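Local coordinates for protein putative dehydrogenase (Pseudomonas fluorescens, PDB 6UUG) that acts as the flavin-dependent monooxygenase component of a two-component system that oxidises methanesulfinate in bacterial sulfur assimilation, at residues R378-R381 against N382-Q386; E302-V305 against A306-I310; F106-H109 against H110-A114; C358-L361 against F362-T365; G266-E269 against E270-Y274. All blocks are in the same frame, centred on the assembly; numbering follows the deposited sequence.

Contact 1: residues R378-R381 against N382-Q386; sequences RHWR and NLRTQ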
loop_
_atom_site.group_PDB
_atom_site.type_symbol
_atom_site.label_atom_id
_atom_site.label_comp_id
_atom_site.label_asym_id
_atom_site.label_seq_id
_atom_site.Cartn_x
_atom_site.Cartn_y
_atom_site.Cartn_z
ATOM N N ARG A 378 -9.858 12.529 16.603
ATOM C CA ARG A 378 -8.861 12.746 17.652
ATOM C C ARG A 378 -7.867 11.587 17.734
ATOM O O ARG A 378 -6.679 11.812 17.999
ATOM C CB ARG A 378 -9.551 12.984 19.008
ATOM C CG ARG A 378 -10.159 11.750 19.689
ATOM C CD ARG A 378 -11.056 12.145 20.873
ATOM N NE ARG A 378 -11.580 10.967 21.570
ATOM C CZ ARG A 378 -12.575 10.218 21.104
ATOM N NH1 ARG A 378 -13.162 10.526 19.949
ATOM N NH2 ARG A 378 -12.992 9.157 21.785
ATOM N N HIS A 379 -8.315 10.356 17.479
ATOM C CA HIS A 379 -7.385 9.231 17.478
ATOM C C HIS A 379 -6.321 9.421 16.407
ATOM O O HIS A 379 -5.126 9.311 16.683
ATOM C CB HIS A 379 -8.123 7.912 17.248
ATOM C CG HIS A 379 -9.288 7.698 18.167
ATOM N ND1 HIS A 379 -9.137 7.469 19.518
ATOM C CD2 HIS A 379 -10.619 7.653 17.921
ATOM C CE1 HIS A 379 -10.328 7.305 20.068
ATOM N NE2 HIS A 379 -11.245 7.415 19.122
ATOM N N TRP A 380 -6.739 9.719 15.171
ATOM C CA TRP A 380 -5.757 9.964 14.114
ATOM C C TRP A 380 -4.831 11.123 14.488
ATOM O O TRP A 380 -3.608 11.021 14.341
ATOM C CB TRP A 380 -6.461 10.239 12.769
ATOM C CG TRP A 380 -5.484 10.348 11.595
ATOM C CD1 TRP A 380 -5.052 9.333 10.775
ATOM C CD2 TRP A 380 -4.819 11.538 11.140
ATOM N NE1 TRP A 380 -4.155 9.828 9.840
ATOM C CE2 TRP A 380 -3.995 11.173 10.047
ATOM C CE3 TRP A 380 -4.844 12.877 11.546
ATOM C CZ2 TRP A 380 -3.216 12.112 9.341
ATOM C CZ3 TRP A 380 -4.066 13.815 10.838
ATOM C CH2 TRP A 380 -3.246 13.411 9.769
ATOM N N ARG A 381 -5.392 12.242 14.976
ATOM C CA ARG A 381 -4.543 13.398 15.292
ATOM C C ARG A 381 -3.530 13.074 16.382
ATOM O O ARG A 381 -2.372 13.511 16.322
ATOM C CB ARG A 381 -5.390 14.589 15.740
ATOM C CG ARG A 381 -6.111 15.284 14.621
ATOM C CD ARG A 381 -6.759 16.557 15.151
ATOM N NE ARG A 381 -8.021 16.300 15.836
ATOM C CZ ARG A 381 -8.209 16.339 17.154
ATOM N NH1 ARG A 381 -7.207 16.614 17.988
ATOM N NH2 ARG A 381 -9.420 16.105 17.645
ATOM N N ASN A 382 -3.970 12.357 17.414
ATOM C CA ASN A 382 -3.065 11.990 18.498
ATOM C C ASN A 382 -1.944 11.096 17.988
ATOM O O ASN A 382 -0.767 11.297 18.310
ATOM C CB ASN A 382 -3.854 11.283 19.606
ATOM C CG ASN A 382 -4.756 12.232 20.374
ATOM O OD1 ASN A 382 -4.541 13.443 20.367
ATOM N ND2 ASN A 382 -5.765 11.682 21.049
ATOM N N LEU A 383 -2.296 10.082 17.207
ATOM C CA LEU A 383 -1.275 9.170 16.717
ATOM C C LEU A 383 -0.397 9.846 15.675
ATOM O O LEU A 383 0.814 9.627 15.644
ATOM C CB LEU A 383 -1.936 7.912 16.151
ATOM C CG LEU A 383 -1.048 6.721 15.826
ATOM C CD1 LEU A 383 -0.229 6.327 17.039
ATOM C CD2 LEU A 383 -1.940 5.561 15.378
ATOM N N ARG A 384 -0.979 10.690 14.819
ATOM C CA ARG A 384 -0.157 11.400 13.841
ATOM C C ARG A 384 0.909 12.245 14.520
ATOM O O ARG A 384 2.047 12.321 14.039
ATOM C CB ARG A 384 -1.030 12.300 12.950
ATOM C CG ARG A 384 -0.259 13.201 11.952
ATOM C CD ARG A 384 0.342 12.408 10.792
ATOM N NE ARG A 384 1.504 11.621 11.233
ATOM C CZ ARG A 384 2.220 10.807 10.467
ATOM N NH1 ARG A 384 3.215 10.086 11.012
ATOM N NH2 ARG A 384 1.949 10.687 9.169
ATOM N N THR A 385 0.542 12.928 15.606
ATOM C CA THR A 385 1.481 13.794 16.314
ATOM C C THR A 385 2.596 12.977 16.958
ATOM O O THR A 385 3.784 13.316 16.854
ATOM C CB THR A 385 0.735 14.601 17.392
ATOM O OG1 THR A 385 -0.321 15.363 16.792
ATOM C CG2 THR A 385 1.687 15.543 18.104
ATOM N N GLN A 386 2.232 11.898 17.630
ATOM C CA GLN A 386 3.215 11.192 18.449
ATOM C C GLN A 386 4.121 10.267 17.648
ATOM O O GLN A 386 5.171 9.859 18.158
ATOM C CB GLN A 386 2.512 10.392 19.536
ATOM C CG GLN A 386 2.162 11.216 20.760
ATOM C CD GLN A 386 3.341 12.069 21.272
ATOM O OE1 GLN A 386 3.189 13.261 21.550
ATOM N NE2 GLN A 386 4.515 11.457 21.383
#
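Trp380 and Arg384 lie side by side, one turn apart on the short α-helix 378-386, a buried helix of the acyl-CoA dehydrogenase-like C-terminal region. With CG opposite its backbone N (chi1 -174°), the indole reaches forward over the following turn, laying one face against the aliphatic part of Arg384. CB of Arg384 sits 3.9 Å from the centroid of the six-membered ring of Trp380, close to the ring normal, a CH-pi contact. Further along the side chain, Arg384 CG comes within 3.7 Å of Trp380 CH2. Bends at chi2 (72°) and chi3 then carry the guanidinium clear of the indole, to where Thr387 takes NH1. The face is met by CB, CG and CD; the guanidinium, its plane 77° from the indole, is not stacked on it. Trp380 also stacks on Trp380 of the second subunit, which places this pair at a subunit interface.

On another side of the helix, the ends of Arg381 and Asn382 turn to partners beyond it: Arg381 forms salt bridges with Asp51 and Asp377 and reaches Ile211 O, while Asn382 OD1 accepts from Gln213 N. The carbonyl of Arg381 is gripped twice by Thr385, whose N (3.1 Å from Arg381 O) and hydroxyl approach from opposite faces of the carbonyl plane. The hydroxyl bond is the shorter, with Thr385 OG1 2.8 Å from Arg381 O.

Contact 2: residues E302-V305 against A306-I310; sequences EFWV and ALEGI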
loop_
_atom_site.group_PDB
_atom_site.type_symbol
_atom_site.label_atom_id
_atom_site.label_comp_id
_atom_site.label_asym_id
_atom_site.label_seq_id
_atom_site.Cartn_x
_atom_site.Cartn_y
_atom_site.Cartn_z
ATOM N N GLU A 302 -9.512 -6.466 7.564
ATOM C CA GLU A 302 -8.182 -5.860 7.488
ATOM C C GLU A 302 -7.795 -5.175 8.796
ATOM O O GLU A 302 -6.643 -5.293 9.235
ATOM C CB GLU A 302 -8.121 -4.897 6.296
ATOM C CG GLU A 302 -8.191 -5.665 4.972
ATOM C CD GLU A 302 -8.052 -4.802 3.745
ATOM O OE1 GLU A 302 -8.505 -3.645 3.764
ATOM O OE2 GLU A 302 -7.520 -5.305 2.742
ATOM N N PHE A 303 -8.730 -4.476 9.451
ATOM C CA PHE A 303 -8.416 -3.917 10.765
ATOM C C PHE A 303 -8.000 -5.020 11.733
ATOM O O PHE A 303 -7.057 -4.854 12.521
ATOM C CB PHE A 303 -9.613 -3.172 11.344
ATOM C CG PHE A 303 -10.094 -2.016 10.498
ATOM C CD1 PHE A 303 -9.254 -1.403 9.580
ATOM C CD2 PHE A 303 -11.395 -1.573 10.612
ATOM C CE1 PHE A 303 -9.711 -0.345 8.788
ATOM C CE2 PHE A 303 -11.863 -0.517 9.837
ATOM C CZ PHE A 303 -11.020 0.091 8.914
ATOM N N TRP A 304 -8.695 -6.155 11.676
ATOM C CA TRP A 304 -8.432 -7.256 12.604
ATOM C C TRP A 304 -7.038 -7.825 12.401
ATOM O O TRP A 304 -6.288 -8.022 13.370
ATOM C CB TRP A 304 -9.479 -8.362 12.430
ATOM C CG TRP A 304 -9.279 -9.509 13.404
ATOM C CD1 TRP A 304 -8.781 -10.759 13.130
ATOM C CD2 TRP A 304 -9.588 -9.497 14.794
ATOM N NE1 TRP A 304 -8.752 -11.514 14.271
ATOM C CE2 TRP A 304 -9.240 -10.770 15.310
ATOM C CE3 TRP A 304 -10.101 -8.530 15.660
ATOM C CZ2 TRP A 304 -9.420 -11.106 16.653
ATOM C CZ3 TRP A 304 -10.280 -8.871 17.009
ATOM C CH2 TRP A 304 -9.926 -10.136 17.484
ATOM N N VAL A 305 -6.678 -8.100 11.146
ATOM C CA VAL A 305 -5.363 -8.664 10.852
ATOM C C VAL A 305 -4.272 -7.706 11.307
ATOM O O VAL A 305 -3.274 -8.120 11.907
ATOM C CB VAL A 305 -5.248 -8.994 9.357
ATOM C CG1 VAL A 305 -3.824 -9.475 9.016
ATOM C CG2 VAL A 305 -6.283 -10.068 9.009
ATOM N N ALA A 306 -4.451 -6.410 11.045
ATOM C CA ALA A 306 -3.474 -5.422 11.502
ATOM C C ALA A 306 -3.368 -5.382 13.026
ATOM O O ALA A 306 -2.264 -5.440 13.592
ATOM C CB ALA A 306 -3.845 -4.044 10.946
ATOM N N LEU A 307 -4.504 -5.267 13.721
ATOM C CA LEU A 307 -4.458 -5.189 15.177
ATOM C C LEU A 307 -3.852 -6.445 15.787
ATOM O O LEU A 307 -3.081 -6.357 16.741
ATOM C CB LEU A 307 -5.859 -4.974 15.755
ATOM C CG LEU A 307 -6.446 -3.568 15.628
ATOM C CD1 LEU A 307 -7.904 -3.628 16.129
ATOM C CD2 LEU A 307 -5.630 -2.591 16.463
ATOM N N GLU A 308 -4.214 -7.623 15.275
ATOM C CA GLU A 308 -3.692 -8.856 15.861
ATOM C C GLU A 308 -2.172 -8.923 15.741
ATOM O O GLU A 308 -1.479 -9.273 16.704
ATOM C CB GLU A 308 -4.350 -10.068 15.203
ATOM C CG GLU A 308 -5.788 -10.278 15.673
ATOM C CD GLU A 308 -5.868 -10.752 17.120
ATOM O OE1 GLU A 308 -5.893 -11.988 17.338
ATOM O OE2 GLU A 308 -5.914 -9.902 18.036
ATOM N N GLY A 309 -1.637 -8.570 14.575
ATOM C CA GLY A 309 -0.190 -8.542 14.412
ATOM C C GLY A 309 0.495 -7.562 15.349
ATOM O O GLY A 309 1.523 -7.891 15.955
ATOM N N ILE A 310 -0.056 -6.339 15.474
ATOM C CA ILE A 310 0.523 -5.351 16.394
ATOM C C ILE A 310 0.491 -5.885 17.821
ATOM O O ILE A 310 1.480 -5.797 18.558
ATOM C CB ILE A 310 -0.225 -4.007 16.320
ATOM C CG1 ILE A 310 -0.175 -3.412 14.925
ATOM C CG2 ILE A 310 0.420 -3.008 17.278
ATOM C CD1 ILE A 310 -1.200 -2.329 14.769
HETATM O O HOH W 1 -7.258 -13.942 15.637
#
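Trp304 and Glu308, one turn apart on the long α-helix 294-327 of the acyl-CoA dehydrogenase-like C-terminal region, meet as a flat ring and a nearly parallel carboxylate. The two planes are 21° apart and stacked. Closest to the ring is a methylene: Glu308 CG lies 3.7 Å from the centroid of the five-membered ring of Trp304, 21° off the normal, which meets the geometry of a CH-pi contact. The carboxylate carbon follows over the benzo part, with Glu308 CD 3.6 Å from Trp304 CZ2. A bend at chi2 (-70°) folds the glutamate onto the indole instead of letting it extend. Its charge is met elsewhere, by Arg311 at OE2 and by Arg316 of the third subunit at OE1, and Trp402 of that subunit packs edge-to-face with Trp304. Replacing Trp304 by an alanine would probably leave the bridging water without its indole donor, uncover the methylene of Glu308 and open a gap against the third subunit. Along the backbone, regular i to i+4 bonds such as Leu307 N to Phe303 O (2.9 Å) hold the spacing. The indole and carboxylate are also joined through one water, which accepts from Trp304 NE1 at 3.2 Å and donates to Glu308 OE1 at 2.9 Å.

Contact 3: residues F106-H109 against H110-A114; sequences FGFH and HLMLA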
loop_
_atom_site.group_PDB
_atom_site.type_symbol
_atom_site.label_atom_id
_atom_site.label_comp_id
_atom_site.label_asym_id
_atom_site.label_seq_id
_atom_site.Cartn_x
_atom_site.Cartn_y
_atom_site.Cartn_z
ATOM N N PHE A 106 0.861 9.540 32.314
ATOM C CA PHE A 106 0.975 8.401 33.229
ATOM C C PHE A 106 2.193 7.549 32.886
ATOM O O PHE A 106 3.003 7.213 33.765
ATOM C CB PHE A 106 -0.309 7.566 33.189
ATOM C CG PHE A 106 -0.280 6.357 34.086
ATOM C CD1 PHE A 106 -0.510 6.488 35.448
ATOM C CD2 PHE A 106 -0.023 5.096 33.572
ATOM C CE1 PHE A 106 -0.489 5.385 36.283
ATOM C CE2 PHE A 106 0.004 3.978 34.407
ATOM C CZ PHE A 106 -0.232 4.127 35.768
ATOM N N GLY A 107 2.344 7.194 31.609
ATOM C CA GLY A 107 3.506 6.425 31.196
ATOM C C GLY A 107 4.815 7.156 31.438
ATOM O O GLY A 107 5.798 6.553 31.883
ATOM N N PHE A 108 4.842 8.468 31.183
ATOM C CA PHE A 108 6.072 9.216 31.422
ATOM C C PHE A 108 6.382 9.337 32.912
ATOM O O PHE A 108 7.551 9.338 33.292
ATOM C CB PHE A 108 5.990 10.592 30.765
ATOM C CG PHE A 108 6.721 10.667 29.461
ATOM C CD1 PHE A 108 6.669 9.616 28.567
ATOM C CD2 PHE A 108 7.463 11.790 29.127
ATOM C CE1 PHE A 108 7.351 9.675 27.356
ATOM C CE2 PHE A 108 8.143 11.858 27.920
ATOM C CZ PHE A 108 8.083 10.799 27.035
ATOM N N HIS A 109 5.356 9.428 33.764
ATOM C CA HIS A 109 5.587 9.355 35.205
ATOM C C HIS A 109 6.388 8.100 35.568
ATOM O O HIS A 109 7.415 8.174 36.253
ATOM C CB HIS A 109 4.236 9.408 35.937
ATOM C CG HIS A 109 4.287 8.916 37.346
ATOM N ND1 HIS A 109 4.612 9.733 38.407
ATOM C CD2 HIS A 109 4.068 7.685 37.869
ATOM C CE1 HIS A 109 4.586 9.026 39.526
ATOM N NE2 HIS A 109 4.265 7.780 39.226
ATOM N N HIS A 110 5.968 6.933 35.073
ATOM C CA HIS A 110 6.706 5.725 35.450
ATOM C C HIS A 110 8.070 5.662 34.770
ATOM O O HIS A 110 9.008 5.056 35.309
ATOM C CB HIS A 110 5.856 4.483 35.161
ATOM C CG HIS A 110 4.672 4.372 36.074
ATOM N ND1 HIS A 110 4.802 4.041 37.404
ATOM C CD2 HIS A 110 3.355 4.623 35.875
ATOM C CE1 HIS A 110 3.615 4.059 37.981
ATOM N NE2 HIS A 110 2.719 4.416 37.077
ATOM N N LEU A 111 8.201 6.278 33.591
ATOM C CA LEU A 111 9.519 6.413 32.972
ATOM C C LEU A 111 10.454 7.274 33.821
ATOM O O LEU A 111 11.654 6.986 33.913
ATOM C CB LEU A 111 9.388 7.002 31.561
ATOM C CG LEU A 111 10.700 7.287 30.824
ATOM C CD1 LEU A 111 11.444 6.011 30.503
ATOM C CD2 LEU A 111 10.417 8.062 29.525
ATOM N N MET A 112 9.933 8.341 34.438
ATOM C CA MET A 112 10.780 9.162 35.308
ATOM C C MET A 112 11.261 8.363 36.515
ATOM O O MET A 112 12.429 8.464 36.912
ATOM C CB MET A 112 10.031 10.411 35.777
ATOM C CG MET A 112 9.564 11.353 34.665
ATOM S SD MET A 112 10.828 11.767 33.445
ATOM C CE MET A 112 10.141 11.026 31.957
ATOM N N LEU A 113 10.379 7.545 37.097
ATOM C CA LEU A 113 10.801 6.671 38.189
ATOM C C LEU A 113 11.853 5.673 37.722
ATOM O O LEU A 113 12.828 5.409 38.433
ATOM C CB LEU A 113 9.586 5.951 38.771
ATOM C CG LEU A 113 8.589 6.807 39.546
ATOM C CD1 LEU A 113 7.426 5.931 39.985
ATOM C CD2 LEU A 113 9.295 7.420 40.769
ATOM N N ALA A 114 11.684 5.118 36.518
ATOM C CA ALA A 114 12.696 4.219 35.976
ATOM C C ALA A 114 14.029 4.925 35.800
ATOM O O ALA A 114 15.088 4.305 35.963
ATOM C CB ALA A 114 12.241 3.645 34.631
#
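His110 meets two aromatic rings, turning its edge to Phe106 and a face to His109. Its imidazole edge points at the face of Phe106, with centroids 4.6 Å apart and planes at 72°, and the closest atoms are His110 NE2 and Phe106 CZ at 3.2 Å. The second pair is also T-shaped: His109 presents its edge, and its CD2 stands over the centre of the His110 ring, 3.5 Å above the plane. Here the planes are at 84°. His109 NE2 additionally touches Leu113 CD1 at 3.7 Å.

Apart from this cluster, Phe108 receives Leu111 CD2 over one face, 4.2 Å from its ring centroid, while the folded Met112 chain brings CE to 4.0 Å from Phe108 CD2.

The second shell fixes how the imidazoles are turned. His110 ND1 is hydrogen-bonded to Ser73 OG, and its NE2 makes a weak bond to Leu69 O. His109 is held at both nitrogens, NE2 to Leu70 O and ND1 to Trp139 N, so neither buried imidazole is free to flip without breaking polar bonds. Around them, Phe95 packs edge-to-face on Phe106, and Phe138 and Trp139 meet His109. The arrangement is an aromatic cluster on one α-helix, 100-119, of the acyl-CoA dehydrogenase-like fold, packed against helix 85-96, the loop carrying Leu69 to Ser73, and strand 139-142.

Contact 4: residues C358-L361 against F362-T365; sequences CSRL and FEVT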
loop_
_atom_site.group_PDB
_atom_site.type_symbol
_atom_site.label_atom_id
_atom_site.label_comp_id
_atom_site.label_asym_id
_atom_site.label_seq_id
_atom_site.Cartn_x
_atom_site.Cartn_y
_atom_site.Cartn_z
ATOM N N CYS A 358 -6.756 4.373 12.049
ATOM C CA CYS A 358 -7.384 5.608 12.493
ATOM C C CYS A 358 -7.877 6.451 11.316
ATOM O O CYS A 358 -8.798 7.255 11.485
ATOM C CB CYS A 358 -6.414 6.425 13.339
ATOM S SG CYS A 358 -5.983 5.648 14.924
ATOM N N SER A 359 -7.295 6.273 10.135
ATOM C CA SER A 359 -7.786 6.972 8.945
ATOM C C SER A 359 -8.896 6.202 8.241
ATOM O O SER A 359 -9.936 6.773 7.875
ATOM C CB SER A 359 -6.636 7.207 7.958
ATOM O OG SER A 359 -7.133 7.765 6.727
ATOM N N ARG A 360 -8.677 4.911 8.016
ATOM C CA ARG A 360 -9.591 4.167 7.169
ATOM C C ARG A 360 -10.869 3.777 7.890
ATOM O O ARG A 360 -11.833 3.401 7.213
ATOM C CB ARG A 360 -8.912 2.924 6.603
ATOM C CG ARG A 360 -9.244 2.724 5.131
ATOM C CD ARG A 360 -9.193 1.282 4.730
ATOM N NE ARG A 360 -7.971 0.632 5.181
ATOM C CZ ARG A 360 -7.880 -0.675 5.384
ATOM N NH1 ARG A 360 -8.944 -1.439 5.167
ATOM N NH2 ARG A 360 -6.739 -1.214 5.807
ATOM N N LEU A 361 -10.923 3.913 9.225
ATOM C CA LEU A 361 -12.182 3.635 9.922
ATOM C C LEU A 361 -13.299 4.552 9.442
ATOM O O LEU A 361 -14.473 4.180 9.526
ATOM C CB LEU A 361 -12.014 3.750 11.444
ATOM C CG LEU A 361 -11.765 5.131 12.062
ATOM C CD1 LEU A 361 -13.079 5.912 12.307
ATOM C CD2 LEU A 361 -10.988 4.994 13.380
ATOM N N PHE A 362 -12.967 5.735 8.916
ATOM C CA PHE A 362 -14.039 6.605 8.462
ATOM C C PHE A 362 -14.795 6.022 7.281
ATOM O O PHE A 362 -15.953 6.397 7.066
ATOM C CB PHE A 362 -13.485 7.996 8.119
ATOM C CG PHE A 362 -13.169 8.838 9.334
ATOM C CD1 PHE A 362 -14.151 9.622 9.931
ATOM C CD2 PHE A 362 -11.892 8.823 9.901
ATOM C CE1 PHE A 362 -13.872 10.404 11.059
ATOM C CE2 PHE A 362 -11.599 9.608 11.033
ATOM C CZ PHE A 362 -12.588 10.394 11.615
ATOM N N GLU A 363 -14.188 5.108 6.522
ATOM C CA GLU A 363 -14.909 4.479 5.409
ATOM C C GLU A 363 -15.985 3.499 5.869
ATOM O O GLU A 363 -16.842 3.125 5.062
ATOM C CB GLU A 363 -13.947 3.750 4.479
ATOM C CG GLU A 363 -13.023 4.677 3.714
ATOM C CD GLU A 363 -12.377 3.988 2.527
ATOM O OE1 GLU A 363 -11.218 4.325 2.215
ATOM O OE2 GLU A 363 -13.029 3.118 1.901
ATOM N N VAL A 364 -15.951 3.048 7.117
ATOM C CA VAL A 364 -17.008 2.187 7.639
ATOM C C VAL A 364 -17.892 2.877 8.658
ATOM O O VAL A 364 -18.906 2.286 9.061
ATOM C CB VAL A 364 -16.453 0.876 8.240
ATOM C CG1 VAL A 364 -15.674 0.088 7.180
ATOM C CG2 VAL A 364 -15.619 1.164 9.466
ATOM N N THR A 365 -17.552 4.087 9.096
ATOM C CA THR A 365 -18.462 4.858 9.936
ATOM C C THR A 365 -19.291 5.840 9.109
ATOM O O THR A 365 -20.476 6.029 9.392
ATOM C CB THR A 365 -17.700 5.586 11.055
ATOM O OG1 THR A 365 -16.734 6.492 10.503
ATOM C CG2 THR A 365 -16.994 4.589 11.946
#
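The ring of Phe362 has Leu361 over one face and backbone carbonyl oxygens at its edge. Leu361 CD1 lies 4.1 Å from the ring centroid of Phe362, 17° off the normal, a CH-pi contact between neighbours whose side chains point the same way. At the edge, Ser359 O is 3.5 Å from Phe362 CD2 and close to the ring plane, with Cys358 O alongside. The leucine reaches the ring because its CG sits between the backbone N and the carbonyl carbon (chi1 69°), turning CD1 toward the next residue. The planes of the Arg360 guanidinium and the Glu363 carboxylate are 68° apart, and their charged atoms do not meet; the arginine is instead paired with Glu302 and Glu356.

The backbone here tightens to i to i+3 bonds. Glu363 N bonds Arg360 O at 3.0 Å, while Leu361 O receives both Val364 N at 3.0 Å and, from one residue further on, Thr365 N at 3.1 Å. Val364 N stands well above the carbonyl plane of Leu361; Thr365 N comes nearly end-on to its oxygen. The segment links the C-terminal end of helix 333-360 to helix 362-365. Leu361 and Thr365 pack on helix 247-277, Arg360 and Val364 on helix 294-327, Cys358 on helix 378-386, and Phe362 against Arg384 of the second subunit.

Contact 5: residues G266-E269 against E270-Y274; sequences GAFE and EARQY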
loop_
_atom_site.group_PDB
_atom_site.type_symbol
_atom_site.label_atom_id
_atom_site.label_comp_id
_atom_site.label_asym_id
_atom_site.label_seq_id
_atom_site.Cartn_x
_atom_site.Cartn_y
_atom_site.Cartn_z
ATOM N N GLY A 266 -8.697 1.783 20.650
ATOM C CA GLY A 266 -9.832 2.606 21.040
ATOM C C GLY A 266 -10.568 3.148 19.832
ATOM O O GLY A 266 -11.806 3.165 19.795
ATOM N N ALA A 267 -9.817 3.559 18.810
ATOM C CA ALA A 267 -10.423 3.997 17.556
ATOM C C ALA A 267 -11.254 2.883 16.937
ATOM O O ALA A 267 -12.387 3.104 16.489
ATOM C CB ALA A 267 -9.334 4.451 16.579
ATOM N N PHE A 268 -10.691 1.671 16.898
ATOM C CA PHE A 268 -11.402 0.522 16.358
ATOM C C PHE A 268 -12.702 0.278 17.113
ATOM O O PHE A 268 -13.756 0.078 16.502
ATOM C CB PHE A 268 -10.498 -0.713 16.436
ATOM C CG PHE A 268 -11.198 -2.014 16.159
ATOM C CD1 PHE A 268 -11.310 -2.496 14.863
ATOM C CD2 PHE A 268 -11.682 -2.792 17.209
ATOM C CE1 PHE A 268 -11.946 -3.722 14.599
ATOM C CE2 PHE A 268 -12.306 -4.020 16.960
ATOM C CZ PHE A 268 -12.440 -4.480 15.653
ATOM N N GLU A 269 -12.641 0.276 18.447
ATOM C CA GLU A 269 -13.858 0.007 19.210
ATOM C C GLU A 269 -14.890 1.111 19.012
ATOM O O GLU A 269 -16.092 0.835 18.925
ATOM C CB GLU A 269 -13.532 -0.180 20.687
ATOM C CG GLU A 269 -14.756 -0.569 21.531
ATOM C CD GLU A 269 -15.526 -1.777 20.986
ATOM O OE1 GLU A 269 -14.915 -2.708 20.411
ATOM O OE2 GLU A 269 -16.763 -1.795 21.143
ATOM N N GLU A 270 -14.451 2.366 18.931
ATOM C CA GLU A 270 -15.415 3.444 18.722
ATOM C C GLU A 270 -16.067 3.326 17.349
ATOM O O GLU A 270 -17.274 3.561 17.204
ATOM C CB GLU A 270 -14.736 4.807 18.897
ATOM C CG GLU A 270 -15.714 5.987 18.869
ATOM C CD GLU A 270 -15.116 7.295 19.391
ATOM O OE1 GLU A 270 -13.882 7.422 19.437
ATOM O OE2 GLU A 270 -15.892 8.202 19.756
ATOM N N ALA A 271 -15.288 2.943 16.333
ATOM C CA ALA A 271 -15.831 2.744 14.994
ATOM C C ALA A 271 -16.843 1.605 14.980
ATOM O O ALA A 271 -17.916 1.721 14.375
ATOM C CB ALA A 271 -14.695 2.475 14.003
ATOM N N ARG A 272 -16.499 0.483 15.623
ATOM C CA ARG A 272 -17.428 -0.629 15.776
ATOM C C ARG A 272 -18.777 -0.149 16.289
ATOM O O ARG A 272 -19.826 -0.468 15.723
ATOM C CB ARG A 272 -16.866 -1.654 16.768
ATOM C CG ARG A 272 -16.076 -2.796 16.201
ATOM C CD ARG A 272 -15.910 -3.877 17.293
ATOM N NE ARG A 272 -17.074 -4.755 17.378
ATOM C CZ ARG A 272 -17.907 -4.831 18.416
ATOM N NH1 ARG A 272 -17.713 -4.088 19.500
ATOM N NH2 ARG A 272 -18.937 -5.668 18.370
ATOM N N GLN A 273 -18.766 0.583 17.400
ATOM C CA GLN A 273 -20.027 1.027 17.981
ATOM C C GLN A 273 -20.788 1.894 16.995
ATOM O O GLN A 273 -22.006 1.752 16.843
ATOM C CB GLN A 273 -19.775 1.782 19.292
ATOM C CG GLN A 273 -19.184 0.932 20.406
ATOM C CD GLN A 273 -20.092 -0.216 20.799
ATOM O OE1 GLN A 273 -21.316 -0.076 20.798
ATOM N NE2 GLN A 273 -19.498 -1.363 21.128
ATOM N N TYR A 274 -20.077 2.766 16.270
ATOM C CA TYR A 274 -20.751 3.668 15.343
ATOM C C TYR A 274 -21.310 2.909 14.146
ATOM O O TYR A 274 -22.458 3.135 13.745
ATOM C CB TYR A 274 -19.789 4.774 14.902
ATOM C CG TYR A 274 -20.502 5.959 14.304
ATOM C CD1 TYR A 274 -20.871 5.962 12.964
ATOM C CD2 TYR A 274 -20.828 7.066 15.079
ATOM C CE1 TYR A 274 -21.539 7.037 12.404
ATOM C CE2 TYR A 274 -21.497 8.156 14.522
ATOM C CZ TYR A 274 -21.847 8.130 13.183
ATOM O OH TYR A 274 -22.517 9.191 12.610
#
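Glu269 OE2 is gripped by two side chains from the next turn of helix 247-277. Gln273 NE2 donates to it at 2.8 Å in an almost straight bond (172°), with the oxygen lying in the amide plane of Gln273 and met nearly along its C-O axis. Arg272 NH1 is the other partner, 3.0 Å from Glu269 OE2, and here the evidence is for a salt bridge rather than a well-directed hydrogen bond: the N-H angle is only 122°. The same nitrogen also makes a weak bond to Glu269 OE1 at 3.3 Å. The carboxylate approaches the edge of the guanidinium, the two planes oblique to each other, so the pairing is neither a stack nor a flat two-pronged bridge. Glu269 gets there by a bend at chi2 (52°), which curls its carboxylate forward along the helix.

Arg272 is shared with Phe268, its i-4 neighbour. Arg272 CG lies 4.3 Å from the ring centroid of Phe268, over one face, and CD is 3.6 Å from Phe268 CE2. Beyond the helix, NH2 of the arginine donates to Leu404 O of the third subunit, and Phe268 packs on Phe303 and Leu307. A glutamine in place of Glu269 would probably leave Arg272 without its intrahelical counter-charge and its guanidinium freer to turn away from the helix. The chemistry implies a divided role for the arginine: methylenes on an aromatic face, NH1 on a partly exposed carboxylate, and NH2 committed to a neighbouring subunit's backbone.

In the fold
Contact 3 comes first along the chain, in the acyl-CoA dehydrogenase-like N-terminal region, and touches none of the others; its nearest atoms are about 7 Å from contact 1. Contacts 5, 2, 4 and 1 then follow in that order. Each lies within one continuous stretch, so none closes a long loop and none nest or cross. Contacts 5, 2, 4 and 1 meet in space as parts of the C-terminal helical bundle: contact 5 packs on contact 2 through Phe268 and Leu307, and on contact 4 through Ala271 and Thr365. A salt bridge from Glu302 to Arg360 ties contact 2 to contact 4. Contact 1 joins contact 5 through Glu270 and contact 4 through Cys358. Contacts 1 and 4 face the second subunit, contacts 2 and 5 the third.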